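Local coordinates for protein Exo-beta-1,3-galactanase (PDB 5FLW) that probably hydrolyses beta-1,3-galactan from the chain end, releasing galactose units as a family 43 glycoside hydrolase, at residues R4-P10 with S276-P282; D266-E270 with G300-R304. All coordinates share one frame; numbering follows the deposited sequence.

In the fold
Both contacts fasten the ends of the chain to the last sheet of a five-bladed beta-propeller, the fold of glycoside hydrolase family 43. In contact 1 the N-terminal segment 4-10 pairs with strand 278-286; in contact 2 the C-terminal segment 300-304 meets segment 266-270, which leads from the end of the neighbouring strand 261-266 into a loop. Their centres lie 9 Å apart, on the same side of the molecule, and the two touch. Pro-277 O probably accepts from Arg-267 N at 3.0 Å, Ser-276 OG probably bonds Gln-269 N at the same distance, and Ala-7 CB packs on Arg-267 NH1 at 3.3 Å. The contact centres are about 15 and 17 Å from the centre of the chain.

Contact 1 (R4-P10 with S276-P282); sequences RFGAFLP and SPIVQMP
Pro-282 sets its CD squarely over one face of the Phe-5 ring, 3.4 Å from the ring centroid and only 4° off the normal, a CH-pi contact in which all six ring carbons lie at similar distances from that one atom. The ring gets there because CG stands anti to the carbonyl carbon (chi1 -63°), and Gln-280 O sits near its plane at the edge. Tyr-298 also meets this ring. An alanine in place of Phe-5 takes the ring away from Pro-282 CD and from Tyr-298, and would probably open a gap over the proline.

Further along, Gly-6 and Gln-280 exchange two straight backbone hydrogen bonds, and Phe-8 and Ile-278 exchange two more, the Gly-6 N to Gln-280 O bond being 2.8 Å long. Between these hydrogen-bonded pairs, Ala-7 faces Val-279 in a non-hydrogen-bonded pair. The N-terminal segment is thus an antiparallel addition to strand 278-286 of the last blade of the five-bladed propeller; on its other flank this strand pairs with 261-266.

Phe-8 and Gln-280 share one side of the pairing. Gln-280 CB lies 3.8 Å from Phe-8 CZ, and the amide plane stands 82° to the ring, its CD at the ring's edge. The glutamine reaches out extended, CG anti to the backbone N, and NE2 makes a weak, bent bond of 2.8 Å to Arg-4 O besides its stronger one to Phe-56 O. Ile-278 CD1 approaches Phe-8 CE1 at 3.9 Å. One face of the Phe-8 ring carries the Arg-4 guanidinium, with NE 3.6 Å above its centre; that NE is salt-bridged to Glu-299.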
ATOM      1  N   ARG A   4      15.408  -2.523  12.524  1.00 22.27           N
ATOM      2  CA  ARG A   4      15.367  -3.906  12.062  1.00 19.56           C
ATOM      3  C   ARG A   4      15.234  -3.865  10.544  1.00 17.44           C
ATOM      4  O   ARG A   4      14.177  -3.509  10.018  1.00 19.61           O
ATOM      5  CB  ARG A   4      14.220  -4.704  12.695  1.00 17.24           C
ATOM      6  CG  ARG A   4      14.342  -6.184  12.365  1.00 16.99           C
ATOM      7  CD  ARG A   4      13.153  -7.021  12.801  1.00 17.91           C
ATOM      8  NE  ARG A   4      13.435  -8.449  12.596  1.00 15.35           N
ATOM      9  CZ  ARG A   4      12.560  -9.438  12.781  1.00 15.47           C
ATOM     10  NH1 ARG A   4      11.308  -9.176  13.164  1.00 15.01           N
ATOM     11  NH2 ARG A   4      12.942 -10.696  12.555  1.00 16.23           N
ATOM     12  N   PHE A   5      16.322  -4.181   9.842  1.00 17.37           N
ATOM     13  CA  PHE A   5      16.345  -4.131   8.388  1.00 16.89           C
ATOM     14  C   PHE A   5      16.708  -5.490   7.805  1.00 14.79           C
ATOM     15  O   PHE A   5      17.487  -6.252   8.391  1.00 15.74           O
ATOM     16  CB  PHE A   5      17.354  -3.112   7.870  1.00 19.87           C
ATOM     17  CG  PHE A   5      17.062  -1.695   8.270  1.00 17.47           C
ATOM     18  CD1 PHE A   5      15.751  -1.201   8.202  1.00 16.79           C
ATOM     19  CD2 PHE A   5      18.100  -0.855   8.681  1.00 20.17           C
ATOM     20  CE1 PHE A   5      15.451   0.123   8.567  1.00 19.47           C
ATOM     21  CE2 PHE A   5      17.855   0.464   9.037  1.00 20.55           C
ATOM     22  CZ  PHE A   5      16.514   0.973   8.991  1.00 23.94           C
ATOM     23  N   GLY A   6      16.152  -5.761   6.621  1.00 16.62           N
ATOM     24  CA  GLY A   6      16.409  -6.980   5.874  1.00 15.39           C
ATOM     25  C   GLY A   6      15.118  -7.674   5.487  1.00 17.89           C
ATOM     26  O   GLY A   6      14.065  -7.025   5.342  1.00 16.18           O
ATOM     27  N   ALA A   7      15.194  -8.996   5.315  1.00 14.06           N
ATOM     28  CA  ALA A   7      14.060  -9.832   4.956  1.00 13.93           C
ATOM     29  C   ALA A   7      13.755 -10.733   6.153  1.00 17.48           C
ATOM     30  O   ALA A   7      14.662 -11.375   6.701  1.00 15.16           O
ATOM     31  CB  ALA A   7      14.402 -10.685   3.727  1.00 12.91           C
ATOM     32  N   PHE A   8      12.486 -10.761   6.575  1.00 14.34           N
ATOM     33  CA  PHE A   8      12.126 -11.521   7.765  1.00 13.02           C
ATOM     34  C   PHE A   8      10.615 -11.672   7.834  1.00 14.15           C
ATOM     35  O   PHE A   8       9.850 -10.932   7.184  1.00 12.56           O
ATOM     36  CB  PHE A   8      12.642 -10.875   9.067  1.00 12.42           C
ATOM     37  CG  PHE A   8      12.290  -9.417   9.201  1.00 12.49           C
ATOM     38  CD1 PHE A   8      11.063  -9.028   9.729  1.00 12.85           C
ATOM     39  CD2 PHE A   8      13.187  -8.422   8.777  1.00 13.50           C
ATOM     40  CE1 PHE A   8      10.725  -7.674   9.854  1.00 14.28           C
ATOM     41  CE2 PHE A   8      12.856  -7.057   8.897  1.00 14.37           C
ATOM     42  CZ  PHE A   8      11.630  -6.685   9.433  1.00 14.98           C
ATOM     43  N   LEU A   9      10.197 -12.647   8.645  1.00 13.52           N
ATOM     44  CA  LEU A   9       8.784 -12.842   8.935  1.00 12.33           C
ATOM     45  C   LEU A   9       8.479 -12.167  10.274  1.00 12.38           C
ATOM     46  O   LEU A   9       8.973 -12.621  11.322  1.00 12.93           O
ATOM     47  CB  LEU A   9       8.443 -14.329   8.989  1.00 14.40           C
ATOM     48  CG  LEU A   9       6.959 -14.625   9.236  1.00 15.33           C
ATOM     49  CD1 LEU A   9       6.094 -14.067   8.098  1.00 15.56           C
ATOM     50  CD2 LEU A   9       6.725 -16.124   9.490  1.00 20.69           C
ATOM     51  N   PRO A  10       7.710 -11.078  10.291  1.00 13.10           N
ATOM     52  CA  PRO A  10       7.452 -10.376  11.557  1.00 13.31           C
ATOM     53  C   PRO A  10       6.455 -11.129  12.435  1.00 11.51           C
ATOM     54  O   PRO A  10       5.617 -11.901  11.968  1.00 11.63           O
ATOM     55  CB  PRO A  10       6.862  -9.029  11.106  1.00 15.52           C
ATOM     56  CG  PRO A  10       6.208  -9.333   9.764  1.00 13.18           C
ATOM     57  CD  PRO A  10       7.069 -10.412   9.130  1.00 13.07           C
ATOM     58  N   SER A 276       4.180 -15.142   4.306  1.00 11.88           N
ATOM     59  CA  SER A 276       4.971 -14.342   3.378  1.00 10.53           C
ATOM     60  C   SER A 276       5.814 -13.347   4.159  1.00 12.27           C
ATOM     61  O   SER A 276       5.245 -12.516   4.893  1.00 12.10           O
ATOM     62  CB  SER A 276       4.032 -13.542   2.465  1.00 10.98           C
ATOM     63  OG  SER A 276       3.285 -14.417   1.644  1.00 12.62           O
ATOM     64  N   PRO A 277       7.136 -13.348   3.995  1.00 11.77           N
ATOM     65  CA  PRO A 277       7.974 -12.353   4.688  1.00 11.85           C
ATOM     66  C   PRO A 277       7.779 -10.951   4.108  1.00 14.91           C
ATOM     67  O   PRO A 277       7.080 -10.729   3.106  1.00 12.07           O
ATOM     68  CB  PRO A 277       9.410 -12.843   4.419  1.00 12.45           C
ATOM     69  CG  PRO A 277       9.273 -14.260   4.042  1.00 14.14           C
ATOM     70  CD  PRO A 277       7.952 -14.382   3.321  1.00 10.50           C
ATOM     71  N   ILE A 278       8.433  -9.986   4.760  1.00 12.90           N
ATOM     72  CA  ILE A 278       8.567  -8.627   4.238  1.00 10.75           C
ATOM     73  C   ILE A 278      10.055  -8.302   4.091  1.00 11.37           C
ATOM     74  O   ILE A 278      10.924  -8.907   4.737  1.00 11.94           O
ATOM     75  CB  ILE A 278       7.868  -7.542   5.109  1.00 10.50           C
ATOM     76  CG1 ILE A 278       8.526  -7.459   6.507  1.00 12.33           C
ATOM     77  CG2 ILE A 278       6.346  -7.817   5.197  1.00 14.40           C
ATOM     78  CD1 ILE A 278       7.989  -6.337   7.385  1.00 12.72           C
ATOM     79  N   VAL A 279      10.330  -7.337   3.224  1.00 11.09           N
ATOM     80  CA  VAL A 279      11.638  -6.711   3.121  1.00 15.85           C
ATOM     81  C   VAL A 279      11.476  -5.286   3.652  1.00 16.66           C
ATOM     82  O   VAL A 279      10.717  -4.490   3.088  1.00 14.25           O
ATOM     83  CB  VAL A 279      12.162  -6.725   1.671  1.00 14.44           C
ATOM     84  CG1 VAL A 279      13.434  -5.888   1.563  1.00 15.42           C
ATOM     85  CG2 VAL A 279      12.407  -8.176   1.187  1.00 12.79           C
ATOM     86  N   GLN A 280      12.178  -4.972   4.741  1.00 12.64           N
ATOM     87  CA  GLN A 280      12.066  -3.683   5.406  1.00 13.30           C
ATOM     88  C   GLN A 280      13.450  -3.041   5.405  1.00 17.16           C
ATOM     89  O   GLN A 280      14.414  -3.629   5.925  1.00 15.07           O
ATOM     90  CB  GLN A 280      11.571  -3.875   6.830  1.00 13.00           C
ATOM     91  CG  GLN A 280      11.420  -2.597   7.629  1.00 14.39           C
ATOM     92  CD  GLN A 280      10.770  -2.860   8.991  1.00 20.17           C
ATOM     93  OE1 GLN A 280       9.626  -3.331   9.071  1.00 18.06           O
ATOM     94  NE2 GLN A 280      11.498  -2.562  10.063  1.00 17.31           N
ATOM     95  N   MET A 281      13.555  -1.853   4.803  1.00 14.22           N
ATOM     96  CA  MET A 281      14.858  -1.251   4.546  1.00 14.51           C
ATOM     97  C   MET A 281      14.713   0.258   4.545  1.00 16.39           C
ATOM     98  O   MET A 281      13.660   0.770   4.149  1.00 16.63           O
ATOM     99  CB  MET A 281      15.398  -1.683   3.170  1.00 16.99           C
ATOM    100  CG  MET A 281      15.664  -3.179   2.985  1.00 17.98           C
ATOM    101  SD  MET A 281      16.035  -3.582   1.260  1.00 18.81           S
ATOM    102  CE  MET A 281      17.625  -2.715   1.023  1.00 19.81           C
ATOM    103  N   PRO A 282      15.762   0.997   4.912  1.00 16.82           N
ATOM    104  CA  PRO A 282      15.765   2.437   4.625  1.00 17.56           C
ATOM    105  C   PRO A 282      15.889   2.651   3.120  1.00 18.50           C
ATOM    106  O   PRO A 282      16.501   1.850   2.404  1.00 19.22           O
ATOM    107  CB  PRO A 282      17.008   2.939   5.358  1.00 19.24           C
ATOM    108  CG  PRO A 282      17.944   1.768   5.316  1.00 19.32           C
ATOM    109  CD  PRO A 282      17.086   0.531   5.379  1.00 16.97           C
TER

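Contact 2 (D266-E270 with G300-R304); sequences DRWQE and GTTHR
The backbones of 266-270 and 300-304 stay well apart, Arg-267 and Arg-304 being nearest at 8.0 Å between their CA atoms, with no regular secondary structure pairing them, and two arginines span the distance in opposite directions. Arg-267 runs extended from CG to NE and grips Thr-301 O end-on with both terminal nitrogens, NH2 at 2.8 Å and NH1 at 3.1 Å, the oxygen lying in the guanidinium plane. Its NE and NH2 also reach Asp-242 O and Tyr-241 O.

This joins the C-terminus to the last blade of the propeller, at the loop between strands 261-266 and 278-286.

Arg-304, the final residue, slides back past Arg-267, their guanidinium planes 25° apart, with Arg-267 CB and CG over one face. A bend at chi3 (75°) brings NH1 to two acceptors that lie near the guanidinium plane: Trp-268 O at 2.7 Å, with the donor well above the carbonyl plane, and, less certainly, OE1 at 2.8 Å in one of two Gln-269 conformers. NH2 donates to a water that also links Asp-266 O and Trp-268 N. The like charges of the two arginines are probably eased by Asp-242, which forms a salt bridge with Arg-304 NE.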
ATOM      1  N   ASP A 266       6.702  -6.804  -0.048  1.00 13.66           N
ATOM      2  CA  ASP A 266       6.204  -8.142   0.261  1.00 12.03           C
ATOM      3  C   ASP A 266       6.991  -9.203  -0.503  1.00 10.58           C
ATOM      4  O   ASP A 266       7.235  -9.052  -1.701  1.00 12.19           O
ATOM      5  CB  ASP A 266       4.718  -8.275  -0.104  1.00 11.88           C
ATOM      6  CG  ASP A 266       3.822  -7.431   0.781  1.00 11.89           C
ATOM      7  OD1 ASP A 266       3.657  -7.781   1.957  1.00 12.35           O
ATOM      8  OD2 ASP A 266       3.300  -6.404   0.310  1.00 14.71           O
ATOM      9  N   ARG A 267       7.346 -10.298   0.195  1.00 13.17           N
ATOM     10  CA  ARG A 267       7.862 -11.548  -0.411  1.00 12.14           C
ATOM     11  C   ARG A 267       6.736 -12.577  -0.395  1.00 12.45           C
ATOM     12  O   ARG A 267       6.651 -13.408   0.511  1.00 13.94           O
ATOM     13  CB  ARG A 267       9.042 -12.106   0.378  1.00 12.63           C
ATOM     14  CG  ARG A 267      10.325 -11.547  -0.035  1.00 18.68           C
ATOM     15  CD  ARG A 267      11.537 -12.414   0.311  1.00 18.66           C
ATOM     16  NE  ARG A 267      12.672 -11.669  -0.185  1.00 17.27           N
ATOM     17  CZ  ARG A 267      13.919 -11.816   0.226  1.00 15.14           C
ATOM     18  NH1 ARG A 267      14.228 -12.713   1.166  1.00 15.35           N
ATOM     19  NH2 ARG A 267      14.853 -11.049  -0.322  1.00 16.47           N
ATOM     20  N   TRP A 268       5.882 -12.518  -1.420  1.00 13.50           N
ATOM     21  CA  TRP A 268       4.680 -13.335  -1.459  1.00 13.79           C
ATOM     22  C   TRP A 268       5.028 -14.805  -1.632  1.00 16.46           C
ATOM     23  O   TRP A 268       5.787 -15.181  -2.537  1.00 17.28           O
ATOM     24  CB  TRP A 268       3.788 -12.879  -2.609  1.00 14.89           C
ATOM     25  CG  TRP A 268       3.294 -11.487  -2.490  1.00 13.17           C
ATOM     26  CD1 TRP A 268       3.649 -10.404  -3.270  1.00 15.13           C
ATOM     27  CD2 TRP A 268       2.313 -11.007  -1.556  1.00 12.84           C
ATOM     28  NE1 TRP A 268       2.951  -9.280  -2.865  1.00 13.98           N
ATOM     29  CE2 TRP A 268       2.113  -9.628  -1.826  1.00 15.82           C
ATOM     30  CE3 TRP A 268       1.558 -11.612  -0.537  1.00 12.04           C
ATOM     31  CZ2 TRP A 268       1.185  -8.848  -1.094  1.00 13.63           C
ATOM     32  CZ3 TRP A 268       0.654 -10.838   0.178  1.00 11.30           C
ATOM     33  CH2 TRP A 268       0.463  -9.485  -0.106  1.00 11.45           C
ATOM     34  N   GLN A 269       4.448 -15.639  -0.786  0.52 14.39           N
ATOM     35  CA  GLN A 269       4.652 -17.086  -0.832  0.52 16.85           C
ATOM     36  C   GLN A 269       3.339 -17.725  -1.278  0.52 14.85           C
ATOM     37  O   GLN A 269       2.417 -17.905  -0.482  0.52 13.78           O
ATOM     38  CB  GLN A 269       5.117 -17.588   0.534  0.52 15.95           C
ATOM     39  CG  GLN A 269       6.493 -17.031   0.921  0.52 12.94           C
ATOM     40  CD  GLN A 269       7.623 -17.666   0.122  0.52 16.44           C
ATOM     41  OE1 GLN A 269       7.954 -17.227  -0.978  0.52 19.51           O
ATOM     42  NE2 GLN A 269       8.214 -18.715   0.674  0.52 31.73           N
ATOM     43  N   GLU A 270       3.274 -18.063  -2.568  1.00 14.51           N
ATOM     44  CA  GLU A 270       2.025 -18.487  -3.192  1.00 14.32           C
ATOM     45  C   GLU A 270       1.331 -19.624  -2.443  1.00 16.41           C
ATOM     46  O   GLU A 270       0.099 -19.662  -2.360  1.00 20.15           O
ATOM     47  CB  GLU A 270       2.287 -18.840  -4.662  1.00 15.59           C
ATOM     48  CG  GLU A 270       1.130 -19.497  -5.399  1.00 17.81           C
ATOM     49  CD  GLU A 270       1.383 -19.671  -6.859  1.00 19.21           C
ATOM     50  OE1 GLU A 270       2.558 -19.648  -7.279  1.00 20.41           O
ATOM     51  OE2 GLU A 270       0.397 -19.901  -7.613  1.00 24.41           O
ATOM     52  N   GLY A 300      18.303 -11.905   6.932  1.00 16.28           N
ATOM     53  CA  GLY A 300      17.750 -12.573   5.762  1.00 15.71           C
ATOM     54  C   GLY A 300      18.687 -12.439   4.565  1.00 18.48           C
ATOM     55  O   GLY A 300      19.824 -11.985   4.683  1.00 19.11           O
ATOM     56  N   THR A 301      18.174 -12.801   3.385  1.00 16.63           N
ATOM     57  CA  THR A 301      18.983 -12.847   2.170  1.00 18.88           C
ATOM     58  C   THR A 301      18.352 -11.996   1.078  1.00 15.27           C
ATOM     59  O   THR A 301      17.138 -11.771   1.065  1.00 15.46           O
ATOM     60  CB  THR A 301      19.172 -14.289   1.663  1.00 22.46           C
ATOM     61  OG1 THR A 301      17.901 -14.939   1.570  1.00 23.77           O
ATOM     62  CG2 THR A 301      20.065 -15.071   2.615  1.00 23.05           C
ATOM     63  N   THR A 302      19.211 -11.514   0.172  1.00 16.27           N
ATOM     64  CA  THR A 302      18.772 -10.646  -0.928  1.00 18.65           C
ATOM     65  C   THR A 302      17.853 -11.363  -1.910  1.00 20.82           C
ATOM     66  O   THR A 302      17.119 -10.713  -2.663  1.00 22.04           O
ATOM     67  CB  THR A 302      19.987 -10.070  -1.655  1.00 18.09           C
ATOM     68  OG1 THR A 302      20.776 -11.151  -2.166  1.00 21.02           O
ATOM     69  CG2 THR A 302      20.856  -9.288  -0.685  1.00 20.92           C
ATOM     70  N   HIS A 303      17.873 -12.678  -1.919  1.00 22.33           N
ATOM     71  CA  HIS A 303      16.917 -13.452  -2.675  1.00 21.63           C
ATOM     72  C   HIS A 303      16.439 -14.566  -1.762  1.00 28.17           C
ATOM     73  O   HIS A 303      17.226 -15.110  -0.983  1.00 24.89           O
ATOM     74  CB  HIS A 303      17.562 -14.062  -3.907  1.00 32.04           C
ATOM     75  CG  HIS A 303      16.566 -14.659  -4.847  1.00 65.91           C
ATOM     76  ND1 HIS A 303      16.056 -15.932  -4.676  1.00 47.61           N
ATOM     77  CD2 HIS A 303      15.970 -14.152  -5.954  1.00 45.32           C
ATOM     78  CE1 HIS A 303      15.184 -16.180  -5.640  1.00 54.07           C
ATOM     79  NE2 HIS A 303      15.120 -15.121  -6.432  1.00 61.13           N
ATOM     80  N   ARG A 304      15.147 -14.876  -1.828  1.00 22.63           N
ATOM     81  CA  ARG A 304      14.566 -15.883  -0.938  1.00 25.75           C
ATOM     82  C   ARG A 304      15.072 -17.255  -1.346  1.00 39.37           C
ATOM     83  O   ARG A 304      15.622 -17.425  -2.455  1.00 30.13           O
ATOM     84  CB  ARG A 304      13.038 -15.867  -0.984  1.00 19.66           C
ATOM     85  CG  ARG A 304      12.472 -16.616  -2.163  1.00 20.18           C
ATOM     86  CD  ARG A 304      10.995 -16.325  -2.297  1.00 24.61           C
ATOM     87  NE  ARG A 304      10.781 -14.997  -2.841  1.00 25.96           N
ATOM     88  CZ  ARG A 304       9.590 -14.424  -2.995  1.00 23.74           C
ATOM     89  NH1 ARG A 304       8.490 -15.067  -2.610  1.00 22.11           N
ATOM     90  NH2 ARG A 304       9.511 -13.202  -3.506  1.00 20.20           N
ATOM     91  OXT ARG A 304      14.905 -18.196  -0.562  1.00 37.76           O
TER
HETATM   92  O   HOH W   1       7.060 -11.075  -3.648  1.00 15.86           O